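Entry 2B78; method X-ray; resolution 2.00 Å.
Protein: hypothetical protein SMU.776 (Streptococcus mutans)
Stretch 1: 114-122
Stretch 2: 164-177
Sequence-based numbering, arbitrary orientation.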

ATOM      1  N   CYS A 114      -7.274  -9.628   4.291  1.00 16.21           N
ATOM      2  CA  CYS A 114      -7.462 -10.800   5.104  1.00 17.68           C
ATOM      3  C   CYS A 114      -6.091 -11.102   5.685  1.00 16.46           C
ATOM      4  O   CYS A 114      -5.070 -11.049   4.981  1.00 15.72           O
ATOM      5  CB  CYS A 114      -8.000 -11.970   4.279  1.00 20.20           C
ATOM      6  SG  CYS A 114      -6.808 -12.811   3.248  1.00 26.56           S
ATOM      7  N   TYR A 115      -6.073 -11.365   6.985  1.00 15.37           N
ATOM      8  CA  TYR A 115      -4.859 -11.687   7.712  1.00 13.62           C
ATOM      9  C   TYR A 115      -5.118 -13.000   8.423  1.00 14.81           C
ATOM     10  O   TYR A 115      -5.554 -13.014   9.570  1.00 14.81           O
ATOM     11  CB  TYR A 115      -4.554 -10.599   8.744  1.00 12.03           C
ATOM     12  CG  TYR A 115      -3.866  -9.368   8.195  1.00 10.19           C
ATOM     13  CD1 TYR A 115      -2.470  -9.265   8.203  1.00 10.82           C
ATOM     14  CD2 TYR A 115      -4.603  -8.298   7.684  1.00  8.48           C
ATOM     15  CE1 TYR A 115      -1.823  -8.113   7.719  1.00  9.00           C
ATOM     16  CE2 TYR A 115      -3.965  -7.150   7.194  1.00  9.81           C
ATOM     17  CZ  TYR A 115      -2.577  -7.068   7.222  1.00  8.09           C
ATOM     18  OH  TYR A 115      -1.953  -5.918   6.786  1.00  8.81           O
ATOM     19  N   GLY A 116      -4.857 -14.112   7.743  1.00 15.53           N
ATOM     20  CA  GLY A 116      -5.100 -15.398   8.366  1.00 15.19           C
ATOM     21  C   GLY A 116      -6.588 -15.644   8.527  1.00 15.95           C
ATOM     22  O   GLY A 116      -7.333 -15.654   7.544  1.00 14.79           O
ATOM     23  N   ASP A 117      -7.028 -15.826   9.768  1.00 16.22           N
ATOM     24  CA  ASP A 117      -8.440 -16.080  10.047  1.00 16.58           C
ATOM     25  C   ASP A 117      -9.269 -14.826  10.312  1.00 15.98           C
ATOM     26  O   ASP A 117     -10.470 -14.916  10.561  1.00 16.50           O
ATOM     27  CB  ASP A 117      -8.573 -17.019  11.243  1.00 17.99           C
ATOM     28  CG  ASP A 117      -8.014 -18.400  10.964  1.00 19.98           C
ATOM     29  OD1 ASP A 117      -8.431 -19.021   9.960  1.00 19.52           O
ATOM     30  OD2 ASP A 117      -7.164 -18.862  11.752  1.00 21.34           O
ATOM     31  N   PHE A 118      -8.633 -13.663  10.246  1.00 14.78           N
ATOM     32  CA  PHE A 118      -9.314 -12.401  10.501  1.00 14.34           C
ATOM     33  C   PHE A 118      -9.260 -11.450   9.310  1.00 14.56           C
ATOM     34  O   PHE A 118      -8.366 -11.541   8.466  1.00 14.67           O
ATOM     35  CB  PHE A 118      -8.686 -11.731  11.727  1.00 14.55           C
ATOM     36  CG  PHE A 118      -8.836 -12.530  12.991  1.00 15.59           C
ATOM     37  CD1 PHE A 118      -9.958 -12.377  13.800  1.00 15.05           C
ATOM     38  CD2 PHE A 118      -7.870 -13.468  13.354  1.00 15.46           C
ATOM     39  CE1 PHE A 118     -10.117 -13.151  14.951  1.00 14.18           C
ATOM     40  CE2 PHE A 118      -8.022 -14.244  14.501  1.00 14.72           C
ATOM     41  CZ  PHE A 118      -9.148 -14.082  15.298  1.00 14.62           C
ATOM     42  N   VAL A 119     -10.229 -10.544   9.237  1.00 14.42           N
ATOM     43  CA  VAL A 119     -10.265  -9.574   8.155  1.00 15.70           C
ATOM     44  C   VAL A 119     -10.108  -8.172   8.706  1.00 15.87           C
ATOM     45  O   VAL A 119     -10.389  -7.916   9.885  1.00 16.76           O
ATOM     46  CB  VAL A 119     -11.575  -9.661   7.346  1.00 16.97           C
ATOM     47  CG1 VAL A 119     -11.632 -10.986   6.635  1.00 18.47           C
ATOM     48  CG2 VAL A 119     -12.784  -9.497   8.257  1.00 18.43           C
ATOM     49  N   LEU A 120      -9.645  -7.266   7.850  1.00 15.54           N
ATOM     50  CA  LEU A 120      -9.440  -5.881   8.237  1.00 15.25           C
ATOM     51  C   LEU A 120     -10.063  -4.931   7.217  1.00 15.56           C
ATOM     52  O   LEU A 120      -9.634  -4.869   6.066  1.00 16.65           O
ATOM     53  CB  LEU A 120      -7.942  -5.586   8.374  1.00 12.64           C
ATOM     54  CG  LEU A 120      -7.602  -4.157   8.817  1.00 13.93           C
ATOM     55  CD1 LEU A 120      -8.081  -3.938  10.255  1.00 12.87           C
ATOM     56  CD2 LEU A 120      -6.100  -3.927   8.712  1.00 13.92           C
ATOM     57  N   PHE A 121     -11.087  -4.205   7.662  1.00 15.91           N
ATOM     58  CA  PHE A 121     -11.798  -3.230   6.847  1.00 16.72           C
ATOM     59  C   PHE A 121     -11.133  -1.879   7.051  1.00 17.70           C
ATOM     60  O   PHE A 121     -10.720  -1.550   8.170  1.00 17.80           O
ATOM     61  CB  PHE A 121     -13.249  -3.094   7.318  1.00 15.94           C
ATOM     62  CG  PHE A 121     -14.147  -4.222   6.908  1.00 16.87           C
ATOM     63  CD1 PHE A 121     -15.010  -4.079   5.830  1.00 15.92           C
ATOM     64  CD2 PHE A 121     -14.150  -5.423   7.613  1.00 17.09           C
ATOM     65  CE1 PHE A 121     -15.863  -5.116   5.461  1.00 15.52           C
ATOM     66  CE2 PHE A 121     -15.004  -6.463   7.246  1.00 15.16           C
ATOM     67  CZ  PHE A 121     -15.857  -6.308   6.172  1.00 13.98           C
ATOM     68  N   SER A 122     -11.042  -1.094   5.985  1.00 16.65           N
ATOM     69  CA  SER A 122     -10.474   0.240   6.078  1.00 16.54           C
ATOM     70  C   SER A 122     -11.422   1.210   5.398  1.00 16.55           C
ATOM     71  O   SER A 122     -11.799   1.027   4.231  1.00 15.50           O
ATOM     72  CB  SER A 122      -9.088   0.302   5.433  1.00 16.01           C
ATOM     73  OG  SER A 122      -8.150  -0.424   6.210  1.00 17.00           O
ATOM     74  N   HIS A 164     -12.250  -3.267  17.052  1.00 16.00           N
ATOM     75  CA  HIS A 164     -12.724  -4.609  16.757  1.00 15.74           C
ATOM     76  C   HIS A 164     -14.083  -4.366  16.106  1.00 16.56           C
ATOM     77  O   HIS A 164     -14.830  -3.495  16.564  1.00 16.79           O
ATOM     78  CB  HIS A 164     -12.866  -5.418  18.051  1.00 14.88           C
ATOM     79  CG  HIS A 164     -13.489  -6.764  17.856  1.00 16.26           C
ATOM     80  ND1 HIS A 164     -12.971  -7.707  16.994  1.00 15.65           N
ATOM     81  CD2 HIS A 164     -14.606  -7.314  18.388  1.00 17.11           C
ATOM     82  CE1 HIS A 164     -13.746  -8.777  16.998  1.00 14.29           C
ATOM     83  NE2 HIS A 164     -14.745  -8.565  17.835  1.00 15.52           N
ATOM     84  N   LEU A 165     -14.396  -5.103  15.040  1.00 17.88           N
ATOM     85  CA  LEU A 165     -15.657  -4.904  14.311  1.00 19.00           C
ATOM     86  C   LEU A 165     -16.722  -5.971  14.526  1.00 19.65           C
ATOM     87  O   LEU A 165     -17.872  -5.643  14.835  1.00 20.53           O
ATOM     88  CB  LEU A 165     -15.385  -4.771  12.808  1.00 19.21           C
ATOM     89  CG  LEU A 165     -16.607  -4.428  11.947  1.00 19.38           C
ATOM     90  CD1 LEU A 165     -17.213  -3.117  12.430  1.00 18.46           C
ATOM     91  CD2 LEU A 165     -16.206  -4.330  10.472  1.00 19.70           C
ATOM     92  N   TYR A 166     -16.363  -7.239  14.337  1.00 19.07           N
ATOM     93  CA  TYR A 166     -17.327  -8.314  14.559  1.00 18.25           C
ATOM     94  C   TYR A 166     -16.640  -9.645  14.797  1.00 18.55           C
ATOM     95  O   TYR A 166     -15.454  -9.797  14.507  1.00 18.98           O
ATOM     96  CB  TYR A 166     -18.321  -8.424  13.386  1.00 16.95           C
ATOM     97  CG  TYR A 166     -17.778  -8.957  12.065  1.00 15.85           C
ATOM     98  CD1 TYR A 166     -17.312 -10.266  11.949  1.00 15.66           C
ATOM     99  CD2 TYR A 166     -17.770  -8.155  10.922  1.00 16.34           C
ATOM    100  CE1 TYR A 166     -16.856 -10.766  10.728  1.00 14.36           C
ATOM    101  CE2 TYR A 166     -17.315  -8.647   9.694  1.00 16.50           C
ATOM    102  CZ  TYR A 166     -16.860  -9.955   9.611  1.00 14.64           C
ATOM    103  OH  TYR A 166     -16.428 -10.454   8.409  1.00 14.74           O
ATOM    104  N   GLY A 167     -17.384 -10.604  15.340  1.00 19.01           N
ATOM    105  CA  GLY A 167     -16.822 -11.920  15.593  1.00 19.69           C
ATOM    106  C   GLY A 167     -15.846 -12.023  16.751  1.00 19.98           C
ATOM    107  O   GLY A 167     -15.898 -11.243  17.702  1.00 19.31           O
ATOM    108  N   GLN A 168     -14.956 -13.008  16.667  1.00 21.10           N
ATOM    109  CA  GLN A 168     -13.953 -13.242  17.702  1.00 23.07           C
ATOM    110  C   GLN A 168     -12.868 -12.176  17.690  1.00 23.42           C
ATOM    111  O   GLN A 168     -12.689 -11.464  16.701  1.00 23.43           O
ATOM    112  CB  GLN A 168     -13.283 -14.604  17.500  1.00 25.00           C
ATOM    113  CG  GLN A 168     -14.083 -15.816  17.955  1.00 27.22           C
ATOM    114  CD  GLN A 168     -13.422 -17.123  17.538  1.00 28.66           C
ATOM    115  OE1 GLN A 168     -12.209 -17.289  17.667  1.00 29.21           O
ATOM    116  NE2 GLN A 168     -14.220 -18.056  17.035  1.00 30.45           N
ATOM    117  N   GLU A 169     -12.149 -12.064  18.802  1.00 23.82           N
ATOM    118  CA  GLU A 169     -11.049 -11.117  18.905  1.00 23.90           C
ATOM    119  C   GLU A 169      -9.815 -11.887  18.455  1.00 23.35           C
ATOM    120  O   GLU A 169      -9.768 -13.114  18.565  1.00 22.47           O
ATOM    121  CB  GLU A 169     -10.863 -10.655  20.356  1.00 26.63           C
ATOM    122  CG  GLU A 169     -11.853  -9.607  20.834  1.00 29.69           C
ATOM    123  CD  GLU A 169     -11.402  -8.180  20.554  1.00 34.54           C
ATOM    124  OE1 GLU A 169     -12.196  -7.253  20.826  1.00 37.76           O
ATOM    125  OE2 GLU A 169     -10.260  -7.975  20.069  1.00 34.96           O
ATOM    126  N   ALA A 170      -8.821 -11.171  17.941  1.00 23.33           N
ATOM    127  CA  ALA A 170      -7.586 -11.791  17.484  1.00 22.33           C
ATOM    128  C   ALA A 170      -6.497 -11.521  18.508  1.00 22.02           C
ATOM    129  O   ALA A 170      -6.602 -10.585  19.297  1.00 22.26           O
ATOM    130  CB  ALA A 170      -7.176 -11.200  16.128  1.00 22.78           C
ATOM    131  N   PRO A 171      -5.442 -12.351  18.530  1.00 22.36           N
ATOM    132  CA  PRO A 171      -4.379 -12.092  19.502  1.00 22.42           C
ATOM    133  C   PRO A 171      -3.844 -10.711  19.147  1.00 23.31           C
ATOM    134  O   PRO A 171      -3.870 -10.334  17.973  1.00 24.20           O
ATOM    135  CB  PRO A 171      -3.365 -13.195  19.204  1.00 21.82           C
ATOM    136  CG  PRO A 171      -4.232 -14.328  18.746  1.00 21.41           C
ATOM    137  CD  PRO A 171      -5.217 -13.628  17.827  1.00 22.75           C
ATOM    138  N   GLU A 172      -3.365  -9.953  20.129  1.00 24.20           N
ATOM    139  CA  GLU A 172      -2.858  -8.618  19.835  1.00 24.29           C
ATOM    140  C   GLU A 172      -1.821  -8.677  18.724  1.00 23.95           C
ATOM    141  O   GLU A 172      -1.742  -7.766  17.896  1.00 25.47           O
ATOM    142  CB  GLU A 172      -2.274  -7.964  21.085  1.00 25.87           C
ATOM    143  CG  GLU A 172      -3.343  -7.414  22.039  1.00 28.82           C
ATOM    144  CD  GLU A 172      -4.391  -6.561  21.330  1.00 30.95           C
ATOM    145  OE1 GLU A 172      -4.010  -5.644  20.565  1.00 31.46           O
ATOM    146  OE2 GLU A 172      -5.600  -6.806  21.542  1.00 31.01           O
ATOM    147  N   GLN A 173      -1.054  -9.766  18.700  1.00 22.24           N
ATOM    148  CA  GLN A 173      -0.036  -9.997  17.676  1.00 20.44           C
ATOM    149  C   GLN A 173      -0.022 -11.473  17.304  1.00 18.62           C
ATOM    150  O   GLN A 173      -0.077 -12.338  18.180  1.00 18.90           O
ATOM    151  CB  GLN A 173       1.347  -9.588  18.184  1.00 20.68           C
ATOM    152  CG  GLN A 173       1.564  -8.092  18.215  1.00 22.12           C
ATOM    153  CD  GLN A 173       2.933  -7.713  18.738  1.00 23.75           C
ATOM    154  OE1 GLN A 173       3.944  -8.285  18.334  1.00 22.69           O
ATOM    155  NE2 GLN A 173       2.973  -6.732  19.638  1.00 22.92           N
ATOM    156  N   PHE A 174       0.041 -11.763  16.007  1.00 16.03           N
ATOM    157  CA  PHE A 174       0.070 -13.145  15.546  1.00 13.26           C
ATOM    158  C   PHE A 174       0.827 -13.233  14.227  1.00 14.18           C
ATOM    159  O   PHE A 174       1.127 -12.210  13.612  1.00 13.71           O
ATOM    160  CB  PHE A 174      -1.359 -13.693  15.396  1.00 12.47           C
ATOM    161  CG  PHE A 174      -2.219 -12.929  14.412  1.00  8.97           C
ATOM    162  CD1 PHE A 174      -2.248 -13.285  13.063  1.00 10.95           C
ATOM    163  CD2 PHE A 174      -2.989 -11.852  14.836  1.00  7.90           C
ATOM    164  CE1 PHE A 174      -3.039 -12.569  12.142  1.00  9.26           C
ATOM    165  CE2 PHE A 174      -3.784 -11.129  13.933  1.00  8.55           C
ATOM    166  CZ  PHE A 174      -3.809 -11.486  12.588  1.00 10.14           C
ATOM    167  N   LEU A 175       1.131 -14.452  13.794  1.00 13.41           N
ATOM    168  CA  LEU A 175       1.872 -14.658  12.558  1.00 13.01           C
ATOM    169  C   LEU A 175       0.983 -15.018  11.377  1.00 13.67           C
ATOM    170  O   LEU A 175      -0.089 -15.611  11.542  1.00 14.42           O
ATOM    171  CB  LEU A 175       2.891 -15.783  12.739  1.00 11.90           C
ATOM    172  CG  LEU A 175       3.936 -15.696  13.853  1.00 13.41           C
ATOM    173  CD1 LEU A 175       4.686 -17.033  13.944  1.00 11.13           C
ATOM    174  CD2 LEU A 175       4.885 -14.548  13.589  1.00  9.67           C
ATOM    175  N   ILE A 176       1.424 -14.619  10.187  1.00 13.19           N
ATOM    176  CA  ILE A 176       0.745 -14.968   8.947  1.00 11.76           C
ATOM    177  C   ILE A 176       1.875 -15.454   8.057  1.00 12.86           C
ATOM    178  O   ILE A 176       3.055 -15.341   8.432  1.00 13.36           O
ATOM    179  CB  ILE A 176      -0.019 -13.765   8.301  1.00 12.83           C
ATOM    180  CG1 ILE A 176       0.912 -12.577   8.056  1.00 11.62           C
ATOM    181  CG2 ILE A 176      -1.199 -13.354   9.202  1.00 10.67           C
ATOM    182  CD1 ILE A 176       1.668 -12.646   6.738  1.00 14.56           C
ATOM    183  N   LEU A 177       1.534 -16.030   6.907  1.00 11.11           N
ATOM    184  CA  LEU A 177       2.544 -16.528   5.997  1.00 10.52           C
ATOM    185  C   LEU A 177       2.438 -15.744   4.701  1.00 11.65           C
ATOM    186  O   LEU A 177       1.332 -15.403   4.267  1.00 10.22           O
ATOM    187  CB  LEU A 177       2.303 -18.015   5.712  1.00 10.92           C
ATOM    188  CG  LEU A 177       3.493 -18.918   5.380  1.00 10.85           C
ATOM    189  CD1 LEU A 177       4.300 -19.171   6.647  1.00  8.34           C
ATOM    190  CD2 LEU A 177       2.992 -20.246   4.813  1.00  9.49           C
TER

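The two stretches meet through van der Waals packing of side chains against side chains and backbone, with no hydrogen bond passing between them, and together they bury 456 Å² of surface. Stretch 1 is a hairpin, two strand segments joined by a tight turn, and stretch 2 runs past it from a strand that includes H164 and L165, around a corner at Y166, and on to a second strand at F174 to L177.

C114 and Y115 end the first strand of the hairpin, and C114 is out of reach of stretch 2. Y115 (chi1 m) makes the first contacts. Its CA-to-CB bond points sideways, and the contact is made at the base of the side chain: Y115 CB lies 4.0 Å from F174 CZ and 4.4 Å from I176 CG2, and the I176 methyl sits at the edge of the tyrosine ring, near its plane. The backbone shares in the contact, with Y115 O 3.6 Å from F174 CE1. The phenolic hydroxyl is hydrogen-bonded elsewhere in the structure, so the buried tyrosine can offer its hydrocarbon part here while its polar end is satisfied.

A type II' turn from Y115 to F118 reverses the chain and is closed by paired backbone hydrogen bonds, Y115 N to F118 O at 2.7 Å and F118 N to Y115 O at 3.2 Å. G116 suits this turn because its positive phi of 70° favours glycine. G116 N is 4.0 Å from I176 CG2, and a CB at this position would point toward stretch 2. D117 is exposed and takes no part in the contact.

F118 is the centre of the interface, with 102 Å² covered by stretch 2. Its CA-to-CB bond points toward stretch 2, and with chi1 m the ring reaches the loop from Q168 to P171. A170 CB stands 3.4 Å from the centroid of the F118 ring and 6° off the ring normal, a CH-pi contact almost directly over the face. The small methyl of alanine suits this place on the ring face, where A170 CA also lies, 3.5 Å from F118 CZ. Q168 O lies at the ring edge, near its plane, 3.5 Å from F118 CE1; it is buried by the contact and has no hydrogen-bonding partner in the model. E169 O is also 3.5 Å from F118 CZ, while P171 CD adds a more distant apolar contact at 4.4 Å from F118 CE2.

Farther along the strand the contacts shift to the start of stretch 2. V119 CG2 approaches Y166 OH at 3.8 Å and Y166 CZ at 4.3 Å, an apolar branch packed against the end of the tyrosine. The CA-to-CB bond of L120 points away and its side chain makes no contact, leaving F121 as the next contributor. The F121 ring packs against two neighbours in sequence, with F121 CD2 3.7 Å from L165 CD2 and F121 CE2 4.0 Å from Y166 CE2. The branched leucine side chain and the tyrosine ring carbons give this buried phenylalanine an apolar setting. S122 lies beyond reach, and the contact ends at F121.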